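Long-range contact in sensor protein kinase WalK (Staphylococcus aureus, PDB 4YWZ), which probably senses extracellular signals and, as an essential histidine kinase, passes them by phosphorylation to the response regulator WalR: residues Asn18-Ile30 and Ile46-Ile59. The protein carries 1 engineered substitution. Sequence-based numbering, arbitrary orientation.
Sequences NITQYAKQLEISI and IQNLLSEYANMQEI. Engineered in segment 46-59: Met-56 (natural residue Arg).
Tyr-53 pushes its ring from helix 46-54 into the long helix 7-37 as a knob, seated among Tyr-22, Gln-25, Leu-26 and Ser-29. With CG anti to its own carbonyl carbon (chi1 -77°), the ring reaches across and lays one face against Leu-26, whose CB stands 3.8 Å from the ring centroid, almost on the normal, in a CH-pi contact. Leu-26 CD1 covers the same ring near Tyr-53 CD2 and also touches Leu-49 CB. The phenol tip ends beside the backbone of Gln-25; from there Tyr-53 OH donates to a water at 2.6 Å, and that water donates to Ser-29 OG at 3.2 Å.

Toward the start of helix 46-54, Leu-49 CD1 meets Ile-30 CG1 at 3.9 Å, and Leu-50 CD1 fits against Leu-26 CD2. In the other direction lies the engineered selenomethionine Met-56. Extended past CG, it sets SE over one face of Tyr-22, displaced toward the rim, 3.8 Å from the centroid: a Met-aromatic contact. Its CE continues to Ile-19 CD1, which also packs on Ile-59 CG1 at 3.9 Å.

The axes of segments 18-30 and 46-54 run nearly antiparallel and come within 10.5 Å of each other, beside the Cache-domain sheet; Ile-62 of strand 59-66 touches Leu-26, Leu-50 and Tyr-53. No direct hydrogen bond joins the segments, so apolar and aromatic packing carries their association, with the water linking the tyrosine hydroxyl to Ser-29.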
loop_
_atom_site.group_PDB
_atom_site.type_symbol
_atom_site.label_atom_id
_atom_site.label_comp_id
_atom_site.label_asym_id
_atom_site.label_seq_id
_atom_site.Cartn_x
_atom_site.Cartn_y
_atom_site.Cartn_z
ATOM N N ASN A 18 -7.933 -0.624 0.467
ATOM C CA ASN A 18 -7.246 -0.953 -0.718
ATOM C C ASN A 18 -7.447 -2.392 -1.325
ATOM O O ASN A 18 -7.737 -2.598 -2.527
ATOM C CB ASN A 18 -5.821 -0.650 -0.427
ATOM C CG ASN A 18 -5.015 -0.357 -1.650
ATOM O OD1 ASN A 18 -5.274 0.643 -2.397
ATOM N ND2 ASN A 18 -4.082 -1.234 -1.926
ATOM N N ILE A 19 -7.279 -3.397 -0.485
ATOM C CA ILE A 19 -7.526 -4.783 -0.833
ATOM C C ILE A 19 -9.014 -4.885 -1.297
ATOM O O ILE A 19 -9.281 -5.569 -2.272
ATOM C CB ILE A 19 -7.280 -5.713 0.333
ATOM C CG1 ILE A 19 -5.786 -5.797 0.756
ATOM C CG2 ILE A 19 -7.795 -7.107 0.044
ATOM C CD1 ILE A 19 -4.831 -6.088 -0.337
ATOM N N THR A 20 -9.920 -4.358 -0.505
ATOM C CA THR A 20 -11.356 -4.503 -0.836
ATOM C C THR A 20 -11.750 -3.861 -2.184
ATOM O O THR A 20 -12.575 -4.409 -2.932
ATOM C CB THR A 20 -12.298 -3.985 0.241
ATOM O OG1 THR A 20 -12.177 -2.588 0.377
ATOM C CG2 THR A 20 -11.978 -4.545 1.590
ATOM N N GLN A 21 -11.165 -2.692 -2.501
ATOM C CA GLN A 21 -11.473 -2.037 -3.777
ATOM C C GLN A 21 -10.869 -2.891 -4.917
ATOM O O GLN A 21 -11.495 -3.054 -5.972
ATOM C CB GLN A 21 -10.967 -0.599 -3.741
ATOM C CG GLN A 21 -11.744 0.287 -2.836
ATOM C CD GLN A 21 -11.156 1.684 -2.697
ATOM O OE1 GLN A 21 -9.975 1.821 -2.748
ATOM N NE2 GLN A 21 -11.992 2.689 -2.486
ATOM N N TYR A 22 -9.621 -3.435 -4.782
ATOM C CA TYR A 22 -9.099 -4.340 -5.793
ATOM C C TYR A 22 -9.991 -5.587 -5.959
ATOM O O TYR A 22 -10.266 -6.077 -7.102
ATOM C CB TYR A 22 -7.683 -4.797 -5.490
ATOM C CG TYR A 22 -6.622 -3.906 -6.059
ATOM C CD1 TYR A 22 -6.313 -3.922 -7.413
ATOM C CD2 TYR A 22 -5.823 -3.101 -5.209
ATOM C CE1 TYR A 22 -5.341 -3.015 -7.963
ATOM C CE2 TYR A 22 -4.827 -2.267 -5.726
ATOM C CZ TYR A 22 -4.576 -2.229 -7.108
ATOM O OH TYR A 22 -3.558 -1.355 -7.612
ATOM N N ALA A 23 -10.386 -6.174 -4.805
ATOM C CA ALA A 23 -11.098 -7.434 -4.855
ATOM C C ALA A 23 -12.471 -7.214 -5.568
ATOM O O ALA A 23 -12.936 -8.088 -6.230
ATOM C CB ALA A 23 -11.346 -7.939 -3.460
ATOM N N LYS A 24 -13.073 -6.072 -5.350
ATOM C CA LYS A 24 -14.390 -5.759 -5.966
ATOM C C LYS A 24 -14.224 -5.751 -7.470
ATOM O O LYS A 24 -15.044 -6.247 -8.203
ATOM C CB LYS A 24 -14.958 -4.455 -5.484
ATOM C CG LYS A 24 -16.356 -4.162 -6.100
ATOM C CD LYS A 24 -17.356 -5.311 -6.042
ATOM C CE LYS A 24 -18.783 -4.820 -6.396
ATOM N NZ LYS A 24 -19.689 -5.969 -6.129
ATOM N N GLN A 25 -13.169 -5.152 -7.973
ATOM C CA GLN A 25 -12.992 -5.141 -9.383
ATOM C C GLN A 25 -12.697 -6.516 -9.952
ATOM O O GLN A 25 -13.149 -6.849 -11.044
ATOM C CB GLN A 25 -11.880 -4.055 -9.747
ATOM C CG GLN A 25 -11.937 -3.734 -11.219
ATOM C CD GLN A 25 -13.154 -2.962 -11.577
ATOM O OE1 GLN A 25 -13.559 -2.069 -10.837
ATOM N NE2 GLN A 25 -13.853 -3.433 -12.584
ATOM N N LEU A 26 -11.963 -7.392 -9.242
ATOM C CA LEU A 26 -11.814 -8.740 -9.666
ATOM C C LEU A 26 -13.191 -9.459 -9.741
ATOM O O LEU A 26 -13.443 -10.220 -10.689
ATOM C CB LEU A 26 -10.897 -9.493 -8.702
ATOM C CG LEU A 26 -10.646 -10.983 -8.891
ATOM C CD1 LEU A 26 -10.226 -11.303 -10.269
ATOM C CD2 LEU A 26 -9.639 -11.535 -7.843
ATOM N N GLU A 27 -13.989 -9.210 -8.723
ATOM C CA GLU A 27 -15.322 -9.881 -8.654
ATOM C C GLU A 27 -16.169 -9.466 -9.868
ATOM O O GLU A 27 -16.777 -10.328 -10.568
ATOM C CB GLU A 27 -16.018 -9.526 -7.378
ATOM C CG GLU A 27 -17.397 -10.188 -7.191
ATOM C CD GLU A 27 -18.616 -9.467 -7.680
ATOM O OE1 GLU A 27 -18.542 -8.221 -7.836
ATOM O OE2 GLU A 27 -19.685 -10.211 -7.980
ATOM N N ILE A 28 -16.133 -8.170 -10.165
ATOM C CA ILE A 28 -16.880 -7.614 -11.335
ATOM C C ILE A 28 -16.349 -8.191 -12.620
ATOM O O ILE A 28 -17.093 -8.601 -13.562
ATOM C CB ILE A 28 -16.817 -6.059 -11.354
ATOM C CG1 ILE A 28 -17.628 -5.459 -10.215
ATOM C CG2 ILE A 28 -17.226 -5.550 -12.764
ATOM C CD1 ILE A 28 -17.359 -3.979 -9.989
ATOM N N SER A 29 -15.028 -8.324 -12.736
ATOM C CA SER A 29 -14.423 -8.945 -13.880
ATOM C C SER A 29 -14.840 -10.387 -14.143
ATOM O O SER A 29 -15.092 -10.752 -15.288
ATOM C CB SER A 29 -12.821 -8.855 -13.862
ATOM O OG SER A 29 -12.462 -7.455 -13.660
ATOM N N ILE A 30 -14.877 -11.222 -13.098
ATOM C CA ILE A 30 -15.255 -12.555 -13.184
ATOM C C ILE A 30 -16.761 -12.626 -13.572
ATOM O O ILE A 30 -17.135 -13.426 -14.468
ATOM C CB ILE A 30 -14.963 -13.335 -11.838
ATOM C CG1 ILE A 30 -13.452 -13.486 -11.664
ATOM C CG2 ILE A 30 -15.626 -14.699 -11.892
ATOM C CD1 ILE A 30 -13.120 -14.098 -10.297
ATOM N N ILE A 46 -10.779 -17.664 -15.390
ATOM C CA ILE A 46 -10.692 -17.225 -13.980
ATOM C C ILE A 46 -9.211 -17.156 -13.551
ATOM O O ILE A 46 -8.784 -16.197 -12.873
ATOM C CB ILE A 46 -11.514 -18.138 -13.054
ATOM C CG1 ILE A 46 -13.006 -17.930 -13.305
ATOM C CG2 ILE A 46 -11.273 -17.895 -11.577
ATOM C CD1 ILE A 46 -13.870 -18.974 -12.644
ATOM N N GLN A 47 -8.449 -18.137 -13.985
ATOM C CA GLN A 47 -7.045 -18.239 -13.531
ATOM C C GLN A 47 -6.220 -17.032 -13.891
ATOM O O GLN A 47 -5.473 -16.507 -13.040
ATOM C CB GLN A 47 -6.404 -19.510 -14.072
ATOM C CG GLN A 47 -4.935 -19.637 -13.678
ATOM C CD GLN A 47 -4.803 -20.063 -12.230
ATOM O OE1 GLN A 47 -5.260 -21.135 -11.857
ATOM N NE2 GLN A 47 -4.202 -19.211 -11.401
ATOM N N ASN A 48 -6.341 -16.514 -15.120
ATOM C CA ASN A 48 -5.576 -15.357 -15.488
ATOM C C ASN A 48 -5.978 -14.151 -14.680
ATOM O O ASN A 48 -5.116 -13.353 -14.286
ATOM C CB ASN A 48 -5.810 -15.059 -16.991
ATOM C CG ASN A 48 -5.218 -13.761 -17.427
ATOM O OD1 ASN A 48 -3.983 -13.633 -17.506
ATOM N ND2 ASN A 48 -6.089 -12.731 -17.642
ATOM N N LEU A 49 -7.299 -13.971 -14.415
ATOM C CA LEU A 49 -7.678 -12.812 -13.667
ATOM C C LEU A 49 -7.054 -12.920 -12.262
ATOM O O LEU A 49 -6.621 -11.911 -11.693
ATOM C CB LEU A 49 -9.214 -12.713 -13.605
ATOM C CG LEU A 49 -9.816 -12.113 -14.907
ATOM C CD1 LEU A 49 -11.320 -12.490 -14.815
ATOM C CD2 LEU A 49 -9.603 -10.671 -15.015
ATOM N N LEU A 50 -7.175 -14.100 -11.665
ATOM C CA LEU A 50 -6.693 -14.281 -10.338
ATOM C C LEU A 50 -5.233 -13.921 -10.273
ATOM O O LEU A 50 -4.792 -13.160 -9.410
ATOM C CB LEU A 50 -6.812 -15.700 -9.866
ATOM C CG LEU A 50 -8.012 -16.134 -9.066
ATOM C CD1 LEU A 50 -9.346 -15.394 -9.107
ATOM C CD2 LEU A 50 -8.109 -17.654 -8.909
ATOM N N SER A 51 -4.523 -14.453 -11.204
ATOM C CA SER A 51 -3.043 -14.198 -11.252
ATOM C C SER A 51 -2.621 -12.758 -11.463
ATOM O O SER A 51 -1.627 -12.319 -10.801
ATOM C CB SER A 51 -2.450 -15.096 -12.336
ATOM O OG SER A 51 -2.440 -16.423 -11.815
ATOM N N GLU A 52 -3.337 -12.000 -12.307
ATOM C CA GLU A 52 -3.067 -10.573 -12.508
ATOM C C GLU A 52 -3.216 -9.831 -11.229
ATOM O O GLU A 52 -2.410 -8.986 -10.858
ATOM C CB GLU A 52 -4.033 -9.978 -13.493
ATOM C CG GLU A 52 -3.776 -10.383 -14.928
ATOM C CD GLU A 52 -4.866 -9.922 -15.893
ATOM O OE1 GLU A 52 -5.880 -9.318 -15.477
ATOM O OE2 GLU A 52 -4.656 -10.116 -17.107
ATOM N N TYR A 53 -4.324 -10.079 -10.515
ATOM C CA TYR A 53 -4.564 -9.431 -9.288
ATOM C C TYR A 53 -3.553 -9.746 -8.143
ATOM O O TYR A 53 -3.276 -8.829 -7.286
ATOM C CB TYR A 53 -6.060 -9.628 -8.845
ATOM C CG TYR A 53 -7.017 -8.729 -9.607
ATOM C CD1 TYR A 53 -7.554 -7.628 -9.016
ATOM C CD2 TYR A 53 -7.381 -9.004 -10.883
ATOM C CE1 TYR A 53 -8.399 -6.751 -9.709
ATOM C CE2 TYR A 53 -8.202 -8.135 -11.577
ATOM C CZ TYR A 53 -8.735 -7.069 -10.954
ATOM O OH TYR A 53 -9.598 -6.249 -11.648
ATOM N N ALA A 54 -3.110 -10.991 -8.121
ATOM C CA ALA A 54 -2.267 -11.459 -7.028
ATOM C C ALA A 54 -0.855 -10.926 -7.204
ATOM O O ALA A 54 -0.058 -11.018 -6.272
ATOM C CB ALA A 54 -2.244 -12.974 -6.913
ATOM N N ASN A 55 -0.591 -10.333 -8.343
ATOM C CA ASN A 55 0.735 -9.681 -8.529
ATOM C C ASN A 55 0.938 -8.522 -7.608
ATOM O O ASN A 55 2.075 -8.079 -7.409
ATOM C CB ASN A 55 0.828 -9.144 -9.955
ATOM C CG ASN A 55 2.239 -8.919 -10.374
ATOM O OD1 ASN A 55 2.656 -7.777 -10.619
ATOM N ND2 ASN A 55 3.011 -10.018 -10.434
HETATM N N MSE A 56 -0.139 -7.937 -7.074
HETATM C CA MSE A 56 -0.004 -6.823 -6.194
HETATM C C MSE A 56 0.867 -7.284 -5.016
HETATM O O MSE A 56 0.764 -8.442 -4.549
HETATM C CB MSE A 56 -1.398 -6.372 -5.808
HETATM C CG MSE A 56 -1.508 -5.572 -4.570
HETATM SE SE MSE A 56 -3.467 -5.426 -4.485
HETATM C CE MSE A 56 -3.179 -4.174 -3.100
ATOM N N GLN A 57 1.742 -6.383 -4.546
ATOM C CA GLN A 57 2.663 -6.758 -3.438
ATOM C C GLN A 57 1.918 -7.184 -2.142
ATOM O O GLN A 57 2.403 -8.020 -1.420
ATOM C CB GLN A 57 3.684 -5.656 -3.086
ATOM C CG GLN A 57 4.068 -4.705 -4.238
ATOM C CD GLN A 57 4.748 -3.374 -3.732
ATOM O OE1 GLN A 57 4.319 -2.271 -4.078
ATOM N NE2 GLN A 57 5.786 -3.503 -2.893
ATOM N N GLU A 58 0.832 -6.541 -1.855
ATOM C CA GLU A 58 0.104 -6.775 -0.605
ATOM C C GLU A 58 -0.706 -8.093 -0.594
ATOM O O GLU A 58 -1.239 -8.431 0.456
ATOM C CB GLU A 58 -0.801 -5.601 -0.301
ATOM C CG GLU A 58 -0.081 -4.229 -0.135
ATOM C CD GLU A 58 0.021 -3.348 -1.400
ATOM O OE1 GLU A 58 0.172 -3.884 -2.558
ATOM O OE2 GLU A 58 -0.026 -2.081 -1.212
ATOM N N ILE A 59 -0.891 -8.758 -1.762
ATOM C CA ILE A 59 -1.671 -10.013 -1.787
ATOM C C ILE A 59 -0.743 -11.211 -1.753
ATOM O O ILE A 59 0.222 -11.343 -2.579
ATOM C CB ILE A 59 -2.584 -10.015 -2.996
ATOM C CG1 ILE A 59 -3.707 -9.002 -2.709
ATOM C CG2 ILE A 59 -3.163 -11.453 -3.195
ATOM C CD1 ILE A 59 -4.791 -8.920 -3.715
HETATM O O HOH W 1 -9.588 -6.257 -14.221
#